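Long-range contacts in alkaline phosphatase (Antarctic bacterium, PDB 2W5W), which probably hydrolyses phosphate monoesters at alkaline pH, using an active site built around zinc and magnesium ions: residues I38-D43 with T294-T299; D43-S48 with S256-G261; D135-S140 with M252-Q257. The protein carries 1 engineered substitution. All coordinates share one frame; numbering follows the deposited sequence.

Interaction 1: I38-D43 with T294-T299; sequences ILLISD and TLVIVT. With ZN (zinc ion), chain H; ZN (zinc ion), chain G.
Ile38 and Leu295 open the pairing of two parallel strands: Ile38 N donates to Leu295 O at 2.8 Å. The strands run side by side, their short axes 4.7 Å apart and 13° from exactly parallel. The carbonyls of Ile38 and Leu40 accept from the N-H groups of Ile297 and Thr299, while the N-H groups of Leu40 and Ser42 give to the carbonyls of Ile297 and Thr299, so each strand bonds through alternate residues, as in a regular parallel pair. Between these bonds, CA-H groups lean on the same oxygens; Ile41 CA lies 3.3 Å from Thr299 O. The closest side-chain approach is Leu39 to Ile297. Leu39 CG stands anti to its own N (chi1 174°), which carries CD1 across to Ile297 CG2 at 3.7 Å. On the face of Ile38, Leu40, Val296 and Val298 the approaches are longer: Leu40 CD1 meets Val298 CG2 at 4.0 Å, and Ile38 CD1 reaches Thr294 CG2 at the same distance. All touching residues are buried, so there is no solvent side; the contact loosens only past Ser42. Beyond Ser42, whose OG bonds Ser300, the first strand runs on to Asp43, which touches nothing in 294-299. Its carboxylate instead bridges two zinc ions, OD1 binding one at 2.0 Å and OD2 the other, which also carries three waters. The pair thus delivers a metal ligand from the C-terminal end of a central strand, a common place for active sites in parallel alpha/beta folds. Strand 249-255 flanks 38-42 on its other edge and strand 342-347 flanks 294-299, while helix 267-291 packs Phe277 on Leu40 and Ala288 on Val296.

Interaction 2: D43-S48 with S256-G261; sequences DGAGLS and SQIDWG. With ZN (zinc ion), chain H; ZN (zinc ion), chain G; ZN (zinc ion), chain F.
Asp43 and Asp259 bring their side chains together beside three zinc ions: Asp43 OD1 rests 3.2 Å from Asp259 CB, and the two carboxylate planes are turned 46° apart. Each acid serves different metals. Asp43 splits its oxygens between two zinc ions, whereas Asp259 grips a third with both, OD2 at 2.2 Å and OD1 at a longer 2.5 Å. Asp301 and His302 share one zinc with Asp43, His263 and His337 share another with Asp259, and Thr137 and Glu254 join Asp43 at the last. Asp259 CG is anti to its backbone N (chi1 180°), which sends the carboxylate off the first turn of helix 258-263 to its metal. Behind the carboxylates, on the backbone side, the chains lie close. Asp43 O comes 2.9 Å from Asp259 N, though the angle is too poor for a hydrogen bond, and it also touches Ile258 CB. Gly44, at phi 85°, follows without a side chain, so its CA can sit 4.3 Å from Asp259 CA. Ala45 CB meets the CG2 branch of Ile258 at 4.1 Å; Ile274 of helix 267-291 packs on Ala45, and the Glu273 side chain touches Ile258. Water spans the remainder: one molecule lies between Gly44 O and Ile258 O, within bonding distance of both, and a zinc-bound water can donate to Ser256 O. Farther out, Asp259 OD2 lies at the edge of the Trp260 ring, in its plane, and Gly46 occupies the N-cap position of helix 47-52, whose Leu47 packs on Leu71 of the second subunit. This cluster, an aspartate straddling two metals and a second holding a neighbouring zinc, is the trinuclear centre characteristic of alkaline phosphatases, although the family's magnesium position, shared by Asp43, Thr137 and Glu254, holds zinc here.

Interaction 3: D135-S140 with M252-Q257; sequences DATPAS and MSEGSQ. Engineered in segment 135-140: Asp135 (natural residue His). With ZN (zinc ion), chain H.
Glu254 OE1, against which Pro138 CD rests at 3.5 Å, is gripped by two polar groups: Ser256 OG donates to it at 2.6 Å, 75° out of the carboxylate plane, and a metal-bound water donates at 2.9 Å. With OE1 so held, the other oxygen turns to the metal. The zinc is bound by Glu254 OE2 at 2.0 Å and by Thr137 OG1 at 2.1 Å; the two oxygens lie 2.8 Å apart as neighbouring ligands, not as a hydrogen-bonded pair. The Thr137 torsion (chi1 -45°) turns OG1 to the zinc and leaves CG2, the branch anti to N, over one face of the Glu254 carboxylate, above CD, opposite the face met by Ser256 OG. Asp43 and three waters complete the six ligands, at a position where magnesium is seen in another structure of this protein. Engineered Asp135 stays in the second shell: its OD2, 3.7 Å from the zinc, lies within hydrogen-bonding reach of the metal-bound waters. Apart from the metal, the methionine chain bends at chi2 and chi3 to lay Met252 CE against Pro138 CA at 3.7 Å. The contact therefore sets the short helix 136-139 over the C-terminal end of strand 249-255. Strand 36-42 borders that strand on one side, with Ile41 touching Thr137 and Met252; strand 124-129 borders it on the other, and Val127 and Ala129 pack on Pro138.

From the N terminus, strand 36-42 enters the middle of the large sheet and is held by interaction 1 to strand 294-299, closing a loop of 250 residues. Interaction 2 begins where that strand ends, at the shared Asp43, and closes a loop of 207 residues, inside that of interaction 1, on the turn and helix after strand 249-255. Interaction 3 starts later, at helix 136-139; it also lies within the first loop and ends on the same stretch as interaction 2, sharing Ser256 and Gln257. Strands 36-42 and 249-255 are sheet neighbours, Ile41 N pairing with Ser253 O. All three contacts meet at one zinc ion, joining sheet, loops and short helices.

Interaction 1: I38-D43 with T294-T299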
loop_
_atom_site.group_PDB
_atom_site.type_symbol
_atom_site.label_atom_id
_atom_site.label_comp_id
_atom_site.label_asym_id
_atom_site.label_seq_id
_atom_site.Cartn_x
_atom_site.Cartn_y
_atom_site.Cartn_z
ATOM N N ILE B 38 1.013 -11.886 -17.974
ATOM C CA ILE B 38 0.721 -10.505 -18.371
ATOM C C ILE B 38 1.172 -9.585 -17.236
ATOM O O ILE B 38 0.723 -9.723 -16.099
ATOM C CB ILE B 38 -0.774 -10.312 -18.616
ATOM C CG1 ILE B 38 -1.256 -11.252 -19.732
ATOM C CG2 ILE B 38 -1.079 -8.853 -18.942
ATOM C CD1 ILE B 38 -2.801 -11.323 -19.879
ATOM N N LEU B 39 2.081 -8.666 -17.546
ATOM C CA LEU B 39 2.593 -7.704 -16.577
ATOM C C LEU B 39 2.043 -6.323 -16.919
ATOM O O LEU B 39 2.370 -5.770 -17.971
ATOM C CB LEU B 39 4.125 -7.707 -16.611
ATOM C CG LEU B 39 4.854 -6.662 -15.765
ATOM C CD1 LEU B 39 4.459 -6.792 -14.283
ATOM C CD2 LEU B 39 6.355 -6.812 -15.941
ATOM N N LEU B 40 1.175 -5.783 -16.062
ATOM C CA LEU B 40 0.615 -4.451 -16.296
ATOM C C LEU B 40 1.307 -3.475 -15.361
ATOM O O LEU B 40 1.354 -3.689 -14.155
ATOM C CB LEU B 40 -0.897 -4.450 -16.038
ATOM C CG LEU B 40 -1.663 -5.456 -16.895
ATOM C CD1 LEU B 40 -3.064 -5.670 -16.365
ATOM C CD2 LEU B 40 -1.706 -4.976 -18.311
ATOM N N ILE B 41 1.856 -2.409 -15.928
ATOM C CA ILE B 41 2.580 -1.415 -15.162
ATOM C C ILE B 41 1.870 -0.070 -15.234
ATOM O O ILE B 41 1.666 0.489 -16.313
ATOM C CB ILE B 41 4.013 -1.239 -15.707
ATOM C CG1 ILE B 41 4.774 -2.569 -15.650
ATOM C CG2 ILE B 41 4.738 -0.148 -14.944
ATOM C CD1 ILE B 41 6.196 -2.469 -16.212
ATOM N N SER B 42 1.513 0.452 -14.067
ATOM C CA SER B 42 0.945 1.782 -13.966
ATOM C C SER B 42 2.071 2.732 -13.590
ATOM O O SER B 42 2.507 2.755 -12.438
ATOM C CB SER B 42 -0.140 1.809 -12.890
ATOM O OG SER B 42 0.271 1.122 -11.701
ATOM N N ASP B 43 2.532 3.522 -14.551
ATOM C CA ASP B 43 3.678 4.394 -14.304
ATOM C C ASP B 43 3.276 5.499 -13.325
ATOM O O ASP B 43 2.361 6.270 -13.596
ATOM C CB ASP B 43 4.224 4.989 -15.615
ATOM C CG ASP B 43 5.651 5.487 -15.463
ATOM O OD1 ASP B 43 5.905 6.266 -14.526
ATOM O OD2 ASP B 43 6.521 5.080 -16.248
ATOM N N THR B 294 -2.877 -18.487 -16.832
ATOM C CA THR B 294 -2.271 -17.174 -17.047
ATOM C C THR B 294 -2.072 -16.409 -15.738
ATOM O O THR B 294 -3.012 -16.252 -14.946
ATOM C CB THR B 294 -3.158 -16.321 -17.997
ATOM O OG1 THR B 294 -3.248 -16.972 -19.270
ATOM C CG2 THR B 294 -2.559 -14.923 -18.198
ATOM N N LEU B 295 -0.842 -15.947 -15.524
ATOM C CA LEU B 295 -0.509 -15.143 -14.355
ATOM C C LEU B 295 -0.592 -13.678 -14.741
ATOM O O LEU B 295 0.015 -13.255 -15.730
ATOM C CB LEU B 295 0.907 -15.484 -13.881
ATOM C CG LEU B 295 1.578 -14.519 -12.899
ATOM C CD1 LEU B 295 0.869 -14.565 -11.536
ATOM C CD2 LEU B 295 3.062 -14.835 -12.766
ATOM N N VAL B 296 -1.351 -12.903 -13.976
ATOM C CA VAL B 296 -1.455 -11.465 -14.199
ATOM C C VAL B 296 -0.803 -10.752 -13.030
ATOM O O VAL B 296 -1.174 -10.984 -11.885
ATOM C CB VAL B 296 -2.919 -11.021 -14.269
ATOM C CG1 VAL B 296 -3.004 -9.496 -14.410
ATOM C CG2 VAL B 296 -3.650 -11.755 -15.408
ATOM N N ILE B 297 0.178 -9.898 -13.326
ATOM C CA ILE B 297 0.868 -9.116 -12.296
ATOM C C ILE B 297 0.612 -7.635 -12.579
ATOM O O ILE B 297 0.776 -7.180 -13.713
ATOM C CB ILE B 297 2.397 -9.364 -12.334
ATOM C CG1 ILE B 297 2.701 -10.853 -12.129
ATOM C CG2 ILE B 297 3.126 -8.499 -11.275
ATOM C CD1 ILE B 297 4.048 -11.279 -12.741
ATOM N N VAL B 298 0.202 -6.893 -11.557
ATOM C CA VAL B 298 -0.025 -5.451 -11.703
ATOM C C VAL B 298 0.866 -4.740 -10.717
ATOM O O VAL B 298 0.829 -5.036 -9.523
ATOM C CB VAL B 298 -1.474 -5.074 -11.385
ATOM C CG1 VAL B 298 -1.644 -3.553 -11.374
ATOM C CG2 VAL B 298 -2.432 -5.735 -12.398
ATOM N N THR B 299 1.678 -3.804 -11.190
ATOM C CA THR B 299 2.451 -3.010 -10.237
ATOM C C THR B 299 2.786 -1.660 -10.837
ATOM O O THR B 299 2.289 -1.330 -11.904
ATOM C CB THR B 299 3.716 -3.758 -9.747
ATOM O OG1 THR B 299 4.261 -3.072 -8.610
ATOM C CG2 THR B 299 4.771 -3.858 -10.845
HETATM ZN ZN ZN H . 6.469 4.859 -18.290
HETATM ZN ZN ZN G . 7.839 6.080 -14.007
HETATM O O HOH W 1 5.359 6.591 -18.449
HETATM O O HOH W 2 6.749 4.865 -20.466
HETATM O O HOH W 3 8.207 6.157 -18.499
#

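Interaction 2: D43-S48 with S256-G261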
loop_
_atom_site.group_PDB
_atom_site.type_symbol
_atom_site.label_atom_id
_atom_site.label_comp_id
_atom_site.label_asym_id
_atom_site.label_seq_id
_atom_site.Cartn_x
_atom_site.Cartn_y
_atom_site.Cartn_z
ATOM N N ASP B 43 2.532 3.522 -14.551
ATOM C CA ASP B 43 3.678 4.394 -14.304
ATOM C C ASP B 43 3.276 5.499 -13.325
ATOM O O ASP B 43 2.361 6.270 -13.596
ATOM C CB ASP B 43 4.224 4.989 -15.615
ATOM C CG ASP B 43 5.651 5.487 -15.463
ATOM O OD1 ASP B 43 5.905 6.266 -14.526
ATOM O OD2 ASP B 43 6.521 5.080 -16.248
ATOM N N GLY B 44 3.951 5.563 -12.182
ATOM C CA GLY B 44 3.736 6.661 -11.254
ATOM C C GLY B 44 2.576 6.473 -10.290
ATOM O O GLY B 44 2.214 7.402 -9.554
ATOM N N ALA B 45 2.005 5.274 -10.245
ATOM C CA ALA B 45 0.880 5.048 -9.331
ATOM C C ALA B 45 1.271 4.428 -7.989
ATOM O O ALA B 45 1.558 3.223 -7.898
ATOM C CB ALA B 45 -0.213 4.206 -9.998
ATOM N N GLY B 46 1.259 5.241 -6.943
ATOM C CA GLY B 46 1.371 4.697 -5.600
ATOM C C GLY B 46 0.013 4.231 -5.095
ATOM O O GLY B 46 -0.991 4.292 -5.806
ATOM N N LEU B 47 -0.044 3.779 -3.853
ATOM C CA LEU B 47 -1.327 3.333 -3.310
ATOM C C LEU B 47 -2.378 4.468 -3.263
ATOM O O LEU B 47 -3.570 4.224 -3.450
ATOM C CB LEU B 47 -1.120 2.702 -1.931
ATOM C CG LEU B 47 -2.340 2.128 -1.214
ATOM C CD1 LEU B 47 -3.083 1.102 -2.087
ATOM C CD2 LEU B 47 -1.864 1.481 0.111
ATOM N N SER B 48 -1.961 5.715 -3.049
ATOM C CA SER B 48 -2.941 6.810 -3.100
ATOM C C SER B 48 -3.586 6.961 -4.487
ATOM O O SER B 48 -4.801 7.163 -4.606
ATOM C CB SER B 48 -2.316 8.137 -2.648
ATOM O OG SER B 48 -1.903 8.074 -1.285
ATOM N N SER B 256 0.795 4.476 -19.151
ATOM C CA SER B 256 1.971 5.338 -19.143
ATOM C C SER B 256 1.730 6.735 -18.586
ATOM O O SER B 256 2.640 7.345 -18.016
ATOM C CB SER B 256 2.508 5.492 -20.578
ATOM O OG SER B 256 2.601 4.234 -21.235
ATOM N N GLN B 257 0.531 7.267 -18.787
ATOM C CA GLN B 257 0.321 8.691 -18.533
ATOM C C GLN B 257 -0.142 9.042 -17.124
ATOM O O GLN B 257 -0.359 10.215 -16.815
ATOM C CB GLN B 257 -0.613 9.296 -19.587
ATOM C CG GLN B 257 -0.042 9.156 -20.988
ATOM C CD GLN B 257 -0.825 9.926 -22.019
ATOM O OE1 GLN B 257 -1.328 11.015 -21.748
ATOM N NE2 GLN B 257 -0.928 9.368 -23.215
ATOM N N ILE B 258 -0.301 8.034 -16.269
ATOM C CA ILE B 258 -0.650 8.300 -14.882
ATOM C C ILE B 258 0.441 9.195 -14.288
ATOM O O ILE B 258 0.158 10.162 -13.574
ATOM C CB ILE B 258 -0.793 6.987 -14.102
ATOM C CG1 ILE B 258 -1.954 6.158 -14.680
ATOM C CG2 ILE B 258 -1.015 7.261 -12.631
ATOM C CD1 ILE B 258 -1.865 4.645 -14.384
ATOM N N ASP B 259 1.689 8.863 -14.617
ATOM C CA ASP B 259 2.880 9.619 -14.191
ATOM C C ASP B 259 2.800 11.090 -14.631
ATOM O O ASP B 259 3.137 12.010 -13.883
ATOM C CB ASP B 259 4.129 8.933 -14.774
ATOM C CG ASP B 259 5.434 9.627 -14.389
ATOM O OD1 ASP B 259 5.778 9.651 -13.196
ATOM O OD2 ASP B 259 6.134 10.133 -15.280
ATOM N N TRP B 260 2.348 11.324 -15.855
ATOM C CA TRP B 260 2.291 12.696 -16.353
ATOM C C TRP B 260 1.257 13.534 -15.594
ATOM O O TRP B 260 1.477 14.715 -15.334
ATOM C CB TRP B 260 2.062 12.713 -17.874
ATOM C CG TRP B 260 3.023 11.801 -18.627
ATOM C CD1 TRP B 260 4.106 11.134 -18.112
ATOM C CD2 TRP B 260 2.988 11.479 -20.027
ATOM N NE1 TRP B 260 4.738 10.409 -19.104
ATOM C CE2 TRP B 260 4.073 10.604 -20.284
ATOM C CE3 TRP B 260 2.150 11.845 -21.085
ATOM C CZ2 TRP B 260 4.333 10.092 -21.561
ATOM C CZ3 TRP B 260 2.413 11.336 -22.350
ATOM C CH2 TRP B 260 3.494 10.470 -22.575
ATOM N N GLY B 261 0.135 12.920 -15.219
ATOM C CA GLY B 261 -0.839 13.612 -14.400
ATOM C C GLY B 261 -0.208 13.975 -13.062
ATOM O O GLY B 261 -0.422 15.073 -12.530
HETATM ZN ZN ZN H . 6.469 4.859 -18.290
HETATM ZN ZN ZN G . 7.839 6.080 -14.007
HETATM ZN ZN ZN F . 7.926 10.586 -14.102
HETATM O O HOH W 4 0.875 9.832 -10.604
HETATM O O HOH W 1 5.359 6.591 -18.449
HETATM O O HOH W 5 9.167 10.856 -15.720
HETATM O O HOH W 2 6.749 4.865 -20.466
HETATM O O HOH W 3 8.207 6.157 -18.499
#

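Interaction 3: D135-S140 with M252-Q257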
loop_
_atom_site.group_PDB
_atom_site.type_symbol
_atom_site.label_atom_id
_atom_site.label_comp_id
_atom_site.label_asym_id
_atom_site.label_seq_id
_atom_site.Cartn_x
_atom_site.Cartn_y
_atom_site.Cartn_z
ATOM N N ASP B 135 9.416 5.242 -25.127
ATOM C CA ASP B 135 9.529 5.781 -23.761
ATOM C C ASP B 135 10.161 4.751 -22.838
ATOM O O ASP B 135 10.241 3.565 -23.183
ATOM C CB ASP B 135 8.169 6.247 -23.221
ATOM C CG ASP B 135 8.302 7.182 -22.028
ATOM O OD1 ASP B 135 9.230 8.015 -22.041
ATOM O OD2 ASP B 135 7.483 7.085 -21.081
ATOM N N ALA B 136 10.612 5.198 -21.665
ATOM C CA ALA B 136 11.494 4.385 -20.820
ATOM C C ALA B 136 10.912 3.024 -20.432
ATOM O O ALA B 136 11.622 2.021 -20.420
ATOM C CB ALA B 136 11.876 5.171 -19.546
ATOM N N THR B 137 9.631 2.996 -20.084
ATOM C CA THR B 137 9.017 1.760 -19.625
ATOM C C THR B 137 8.960 0.657 -20.706
ATOM O O THR B 137 9.515 -0.426 -20.507
ATOM C CB THR B 137 7.637 2.004 -18.977
ATOM O OG1 THR B 137 7.706 3.136 -18.087
ATOM C CG2 THR B 137 7.214 0.769 -18.202
ATOM N N PRO B 138 8.323 0.926 -21.866
ATOM C CA PRO B 138 8.358 -0.119 -22.898
ATOM C C PRO B 138 9.786 -0.414 -23.383
ATOM O O PRO B 138 10.133 -1.566 -23.623
ATOM C CB PRO B 138 7.555 0.478 -24.070
ATOM C CG PRO B 138 7.247 1.885 -23.717
ATOM C CD PRO B 138 7.527 2.102 -22.253
ATOM N N ALA B 139 10.606 0.620 -23.529
ATOM C CA ALA B 139 11.953 0.441 -24.081
ATOM C C ALA B 139 12.768 -0.530 -23.236
ATOM O O ALA B 139 13.589 -1.278 -23.760
ATOM C CB ALA B 139 12.671 1.765 -24.160
ATOM N N SER B 140 12.553 -0.508 -21.928
ATOM C CA SER B 140 13.322 -1.384 -21.043
ATOM C C SER B 140 13.046 -2.857 -21.323
ATOM O O SER B 140 13.833 -3.717 -20.913
ATOM C CB SER B 140 13.032 -1.084 -19.565
ATOM O OG SER B 140 13.526 0.199 -19.225
ATOM N N MET B 252 3.738 -7.095 -21.691
ATOM C CA MET B 252 3.827 -5.981 -20.744
ATOM C C MET B 252 2.963 -4.885 -21.333
ATOM O O MET B 252 3.178 -4.465 -22.462
ATOM C CB MET B 252 5.272 -5.496 -20.568
ATOM C CG MET B 252 5.463 -4.439 -19.462
ATOM S SD MET B 252 4.761 -2.807 -19.783
ATOM C CE MET B 252 5.967 -2.135 -20.953
ATOM N N SER B 253 1.962 -4.446 -20.576
ATOM C CA SER B 253 1.107 -3.361 -21.011
ATOM C C SER B 253 1.184 -2.241 -19.967
ATOM O O SER B 253 1.077 -2.492 -18.765
ATOM C CB SER B 253 -0.331 -3.864 -21.221
ATOM O OG SER B 253 -1.225 -2.790 -21.426
ATOM N N GLU B 254 1.395 -1.012 -20.430
ATOM C CA GLU B 254 1.633 0.110 -19.527
ATOM C C GLU B 254 0.579 1.217 -19.587
ATOM O O GLU B 254 0.268 1.732 -20.666
ATOM C CB GLU B 254 3.007 0.743 -19.810
ATOM C CG GLU B 254 3.420 1.757 -18.734
ATOM C CD GLU B 254 4.414 2.781 -19.237
ATOM O OE1 GLU B 254 4.616 2.867 -20.466
ATOM O OE2 GLU B 254 4.990 3.518 -18.405
ATOM N N GLY B 255 0.069 1.598 -18.415
ATOM C CA GLY B 255 -0.709 2.816 -18.261
ATOM C C GLY B 255 0.288 3.943 -18.040
ATOM O O GLY B 255 0.611 4.313 -16.898
ATOM N N SER B 256 0.795 4.476 -19.151
ATOM C CA SER B 256 1.971 5.338 -19.143
ATOM C C SER B 256 1.730 6.735 -18.586
ATOM O O SER B 256 2.640 7.345 -18.016
ATOM C CB SER B 256 2.508 5.492 -20.578
ATOM O OG SER B 256 2.601 4.234 -21.235
ATOM N N GLN B 257 0.531 7.267 -18.787
ATOM C CA GLN B 257 0.321 8.691 -18.533
ATOM C C GLN B 257 -0.142 9.042 -17.124
ATOM O O GLN B 257 -0.359 10.215 -16.815
ATOM C CB GLN B 257 -0.613 9.296 -19.587
ATOM C CG GLN B 257 -0.042 9.156 -20.988
ATOM C CD GLN B 257 -0.825 9.926 -22.019
ATOM O OE1 GLN B 257 -1.328 11.015 -21.748
ATOM N NE2 GLN B 257 -0.928 9.368 -23.215
HETATM ZN ZN ZN H . 6.469 4.859 -18.290
HETATM O O HOH W 1 5.359 6.591 -18.449
HETATM O O HOH W 2 6.749 4.865 -20.466
HETATM O O HOH W 3 8.207 6.157 -18.499
#